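Multi-copper Oxidase CueO (Ochrobactrum, PDB 6EVG) oxidises phenolic substrates, lignin model compounds and lignosulfonate among them, as a laccase-like copper enzyme that probably passes the electrons to dioxygen. Local coordinates at residues A[93-107]-A[477-491]. Numbering follows the deposited sequence.
Sequences HGLFVPSILDGGPHN and DREAVKSHPFMFHCH. With CU (copper (II) ion), chain B; EDO (1,2-ethanediol), chain C.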
# COMPACT_ATOMS: atom_id res chain seq x y z
N HIS A 93 -6.31 0.07 5.04
CA HIS A 93 -5.13 0.93 4.76
C HIS A 93 -5.54 2.05 3.81
O HIS A 93 -5.61 1.86 2.60
CB HIS A 93 -4.05 0.02 4.22
CG HIS A 93 -2.69 0.63 4.12
ND1 HIS A 93 -1.56 -0.14 4.35
CD2 HIS A 93 -2.31 1.87 3.73
CE1 HIS A 93 -0.50 0.63 4.09
NE2 HIS A 93 -0.91 1.84 3.71
N GLY A 94 -5.81 3.22 4.40
CA GLY A 94 -6.31 4.37 3.71
C GLY A 94 -7.73 4.76 3.97
O GLY A 94 -8.17 5.85 3.66
N LEU A 95 -8.49 3.85 4.60
CA LEU A 95 -9.86 4.16 4.97
C LEU A 95 -9.89 4.99 6.23
O LEU A 95 -9.03 4.82 7.11
CB LEU A 95 -10.67 2.85 5.17
CG LEU A 95 -12.16 2.94 5.02
CD1 LEU A 95 -12.52 3.26 3.54
CD2 LEU A 95 -12.83 1.66 5.45
N PHE A 96 -10.83 5.94 6.31
CA PHE A 96 -10.92 6.78 7.53
C PHE A 96 -11.97 6.17 8.46
O PHE A 96 -13.18 6.27 8.21
CB PHE A 96 -11.32 8.20 7.22
CG PHE A 96 -10.27 9.09 6.57
CD1 PHE A 96 -9.17 8.61 5.87
CD2 PHE A 96 -10.45 10.46 6.61
CE1 PHE A 96 -8.27 9.50 5.26
CE2 PHE A 96 -9.55 11.32 6.00
CZ PHE A 96 -8.47 10.83 5.34
N VAL A 97 -11.48 5.57 9.54
CA VAL A 97 -12.34 4.97 10.58
C VAL A 97 -11.71 5.21 11.94
O VAL A 97 -10.49 5.26 12.07
CB VAL A 97 -12.56 3.44 10.37
CG1 VAL A 97 -13.40 3.16 9.15
CG2 VAL A 97 -11.25 2.65 10.36
N PRO A 98 -12.55 5.23 12.98
CA PRO A 98 -12.00 5.12 14.33
C PRO A 98 -11.36 3.75 14.53
O PRO A 98 -11.72 2.79 13.84
CB PRO A 98 -13.20 5.31 15.26
CG PRO A 98 -14.35 4.96 14.43
CD PRO A 98 -14.01 5.23 12.98
N SER A 99 -10.43 3.67 15.48
CA SER A 99 -9.66 2.44 15.62
C SER A 99 -10.49 1.23 15.98
O SER A 99 -10.10 0.12 15.64
CB SER A 99 -8.53 2.61 16.62
OG SER A 99 -9.07 2.71 17.95
N ILE A 100 -11.64 1.42 16.60
CA ILE A 100 -12.50 0.27 16.94
C ILE A 100 -13.06 -0.42 15.71
O ILE A 100 -13.61 -1.52 15.84
CB ILE A 100 -13.66 0.71 17.86
CG1 ILE A 100 -14.56 1.77 17.26
CG2 ILE A 100 -13.10 1.01 19.27
CD1 ILE A 100 -15.92 1.91 17.98
N LEU A 101 -12.98 0.19 14.51
CA LEU A 101 -13.46 -0.42 13.26
C LEU A 101 -12.33 -0.97 12.40
O LEU A 101 -12.62 -1.46 11.29
CB LEU A 101 -14.28 0.57 12.45
CG LEU A 101 -15.42 1.22 13.20
CD1 LEU A 101 -16.21 2.16 12.32
CD2 LEU A 101 -16.35 0.26 13.83
N ASP A 102 -11.09 -0.91 12.90
CA ASP A 102 -9.93 -1.36 12.12
C ASP A 102 -9.32 -2.59 12.73
O ASP A 102 -9.54 -2.88 13.92
CB ASP A 102 -8.92 -0.21 12.06
CG ASP A 102 -7.95 -0.28 10.85
OD1 ASP A 102 -8.11 -1.20 10.03
OD2 ASP A 102 -7.05 0.58 10.81
N GLY A 103 -8.58 -3.35 11.94
CA GLY A 103 -8.00 -4.61 12.37
C GLY A 103 -6.51 -4.51 12.68
O GLY A 103 -5.76 -3.79 11.99
N GLY A 104 -6.08 -5.28 13.65
CA GLY A 104 -4.69 -5.35 14.04
C GLY A 104 -4.49 -6.34 15.16
O GLY A 104 -5.39 -7.08 15.50
N PRO A 105 -3.30 -6.34 15.77
CA PRO A 105 -2.96 -7.44 16.72
C PRO A 105 -3.74 -7.41 18.03
O PRO A 105 -3.65 -8.40 18.76
CB PRO A 105 -1.45 -7.24 16.95
CG PRO A 105 -1.24 -5.83 16.62
CD PRO A 105 -2.17 -5.44 15.51
N HIS A 106 -4.43 -6.32 18.33
CA HIS A 106 -5.28 -6.27 19.53
C HIS A 106 -6.66 -6.81 19.31
O HIS A 106 -7.45 -6.93 20.27
CB HIS A 106 -5.34 -4.86 20.09
CG HIS A 106 -4.00 -4.33 20.48
ND1 HIS A 106 -3.36 -4.70 21.64
CD2 HIS A 106 -3.16 -3.50 19.83
CE1 HIS A 106 -2.20 -4.10 21.70
NE2 HIS A 106 -2.06 -3.35 20.62
N ASN A 107 -7.01 -7.13 18.07
CA ASN A 107 -8.35 -7.67 17.75
C ASN A 107 -8.28 -8.66 16.61
O ASN A 107 -8.95 -8.53 15.61
CB ASN A 107 -9.36 -6.53 17.53
CG ASN A 107 -9.09 -5.62 16.32
OD1 ASN A 107 -7.94 -5.38 15.93
ND2 ASN A 107 -10.17 -5.02 15.77
N ASP A 477 -6.78 12.90 12.96
CA ASP A 477 -8.21 13.16 12.85
C ASP A 477 -9.12 12.02 13.26
O ASP A 477 -10.35 12.19 13.29
CB ASP A 477 -8.58 13.63 11.44
CG ASP A 477 -8.23 12.58 10.38
OD1 ASP A 477 -7.07 12.06 10.19
OD2 ASP A 477 -9.18 12.18 9.67
N ARG A 478 -8.58 10.85 13.60
CA ARG A 478 -9.40 9.70 13.99
C ARG A 478 -9.07 9.23 15.42
O ARG A 478 -7.92 9.29 15.85
CB ARG A 478 -9.18 8.56 13.01
CG ARG A 478 -9.94 8.81 11.70
CD ARG A 478 -9.24 8.11 10.60
NE ARG A 478 -8.26 8.96 9.98
CZ ARG A 478 -7.38 8.66 9.00
NH1 ARG A 478 -7.14 7.48 8.50
NH2 ARG A 478 -6.69 9.69 8.57
N GLU A 479 -10.09 8.78 16.11
CA GLU A 479 -9.94 8.40 17.52
C GLU A 479 -9.38 7.01 17.70
O GLU A 479 -9.84 6.04 17.06
CB GLU A 479 -11.27 8.48 18.23
CG GLU A 479 -11.16 8.17 19.73
CD GLU A 479 -12.38 8.66 20.45
OE1 GLU A 479 -13.47 8.04 20.40
OE2 GLU A 479 -12.27 9.71 21.11
N ALA A 480 -8.38 6.92 18.60
CA ALA A 480 -7.81 5.65 19.01
C ALA A 480 -7.99 5.56 20.51
O ALA A 480 -7.45 6.34 21.26
CB ALA A 480 -6.35 5.48 18.68
N VAL A 481 -8.79 4.58 20.90
CA VAL A 481 -9.01 4.24 22.31
C VAL A 481 -7.90 3.27 22.80
O VAL A 481 -7.23 2.54 22.06
CB VAL A 481 -10.45 3.69 22.56
CG1 VAL A 481 -11.50 4.75 22.23
CG2 VAL A 481 -10.72 2.40 21.78
N LYS A 482 -7.75 3.17 24.12
CA LYS A 482 -6.61 2.44 24.69
C LYS A 482 -6.65 0.89 24.40
O LYS A 482 -5.63 0.24 24.20
CB LYS A 482 -6.54 2.69 26.21
CG LYS A 482 -5.48 1.89 26.92
CD LYS A 482 -4.08 1.89 26.27
CE LYS A 482 -3.37 0.54 26.42
NZ LYS A 482 -2.86 0.34 27.81
N SER A 483 -7.86 0.34 24.29
CA SER A 483 -8.03 -1.05 23.94
C SER A 483 -7.66 -1.35 22.51
O SER A 483 -7.43 -2.49 22.17
CB SER A 483 -9.49 -1.49 24.10
OG SER A 483 -10.44 -0.72 23.31
N HIS A 484 -7.65 -0.31 21.66
CA HIS A 484 -7.46 -0.45 20.20
C HIS A 484 -6.54 0.68 19.74
O HIS A 484 -6.96 1.56 19.03
CB HIS A 484 -8.78 -0.43 19.43
CG HIS A 484 -9.70 -1.59 19.63
ND1 HIS A 484 -10.45 -1.80 20.76
CD2 HIS A 484 -10.10 -2.52 18.72
CE1 HIS A 484 -11.23 -2.86 20.55
NE2 HIS A 484 -11.06 -3.30 19.31
N PRO A 485 -5.26 0.67 20.11
CA PRO A 485 -4.38 1.74 19.66
C PRO A 485 -4.19 1.72 18.15
O PRO A 485 -4.25 0.66 17.50
CB PRO A 485 -3.07 1.44 20.37
CG PRO A 485 -3.12 -0.00 20.65
CD PRO A 485 -4.55 -0.34 20.90
N PHE A 486 -3.90 2.90 17.59
CA PHE A 486 -3.38 2.95 16.21
C PHE A 486 -1.89 2.69 16.25
O PHE A 486 -1.28 2.62 17.33
CB PHE A 486 -3.74 4.30 15.57
CG PHE A 486 -5.14 4.41 15.00
CD1 PHE A 486 -5.68 3.45 14.18
CD2 PHE A 486 -5.91 5.55 15.26
CE1 PHE A 486 -6.94 3.63 13.59
CE2 PHE A 486 -7.17 5.71 14.72
CZ PHE A 486 -7.68 4.73 13.86
N MET A 487 -1.30 2.45 15.11
CA MET A 487 0.09 2.06 15.01
C MET A 487 0.80 2.89 13.97
O MET A 487 0.17 3.40 13.05
CB MET A 487 0.21 0.58 14.69
CG MET A 487 -0.59 -0.20 15.80
SD MET A 487 -0.54 -1.94 15.63
CE MET A 487 0.80 -2.25 16.58
N PHE A 488 2.12 2.95 14.09
CA PHE A 488 2.99 3.48 13.05
C PHE A 488 4.19 2.59 12.96
O PHE A 488 4.66 2.06 13.97
CB PHE A 488 3.29 4.96 13.24
CG PHE A 488 4.00 5.32 14.52
CD1 PHE A 488 3.29 5.51 15.68
CD2 PHE A 488 5.37 5.60 14.58
CE1 PHE A 488 3.92 5.95 16.88
CE2 PHE A 488 5.99 6.01 15.76
CZ PHE A 488 5.26 6.19 16.90
N HIS A 489 4.74 2.42 11.75
CA HIS A 489 5.73 1.38 11.55
C HIS A 489 6.42 1.54 10.21
O HIS A 489 5.95 2.24 9.33
CB HIS A 489 5.09 -0.03 11.69
CG HIS A 489 3.93 -0.28 10.77
ND1 HIS A 489 4.09 -0.87 9.54
CD2 HIS A 489 2.61 -0.04 10.90
CE1 HIS A 489 2.89 -0.98 8.97
NE2 HIS A 489 1.98 -0.44 9.75
N CYS A 490 7.47 0.73 10.05
CA CYS A 490 8.06 0.48 8.74
C CYS A 490 7.17 -0.51 8.02
O CYS A 490 6.69 -1.48 8.60
CB CYS A 490 9.46 -0.04 8.88
SG CYS A 490 10.23 -0.32 7.27
N HIS A 491 6.97 -0.29 6.71
CA HIS A 491 6.22 -1.17 5.85
C HIS A 491 7.06 -2.21 5.09
O HIS A 491 6.50 -2.92 4.26
CB HIS A 491 5.27 -0.37 4.91
CG HIS A 491 3.92 -1.00 4.70
ND1 HIS A 491 3.68 -2.13 3.98
CD2 HIS A 491 2.71 -0.62 5.22
CE1 HIS A 491 2.36 -2.43 4.08
NE2 HIS A 491 1.75 -1.51 4.80
CU CU B . 12.30 -0.81 7.57
C1 EDO C . -5.43 -0.41 13.72
O1 EDO C . -5.05 0.49 12.68
C2 EDO C . -4.42 -1.41 14.13
O2 EDO C . -3.85 -2.07 12.98
O HOH W 1 -8.52 5.21 10.12
O HOH W 2 -11.77 4.06 18.32
O HOH W 3 -12.48 -5.28 17.69
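The backbone oxygen of Glu479 is gripped twice: Ser99 N reaches it at 2.9 Å in a nearly straight bond (172° at the hydrogen), and a water that also accepts from Ile100 N donates to it. The same serine's OG donates to His484 O at 2.6 Å, in the carbonyl plane. A chi1 of 70°, with the hydroxyl between backbone N and carbonyl carbon, aims OG at that oxygen. Ser99 CB lies over one face of Phe486, a CH-pi contact 3.6 Å from the ring centroid. Serine suits this spot, being small enough for the ring to cover and able to satisfy a carbonyl.

Farther back, Arg478 bends at chi3 and lays its guanidinium on Phe96, CZ 3.9 Å from the ring centroid and the planes 17° apart, a cation-pi stack. Its NH2 forms a salt bridge in plane to the syn lone pair of Asp477 OD1 at 2.9 Å and also hydrogen-bonds Ser442, while NH1 donates to a water that accepts from Val97 N and lies within hydrogen-bonding distance of Leu95 O. An alanine here, lacking the guanidinium, would probably leave Asp477 without its countercharge and one face of Phe96 without its cover.

The two segments join the first and last cupredoxin domains of a multicopper oxidase; in this family their His-X-His and His-Cys-His motifs face each other where the trinuclear cluster would sit. His491 NE2 lies in plane at the edge of the His93 ring, 3.2 Å from His93 CE1, while His93 ND1 hydrogen-bonds His131. Cys490 SG, with His434 and His495, binds the mononuclear type 1 copper.

Beyond the serine, Pro485 CD makes a CH-pi contact over one face of His106, 4.0 Å from the centroid; His106 NE2 hydrogen-bonds Gln503. Proline suits, its ring fixing apolar C-H groups against the imidazole. Asn107 ND2 donates to Asp102 O and to a water 2.9 Å from His484 NE2.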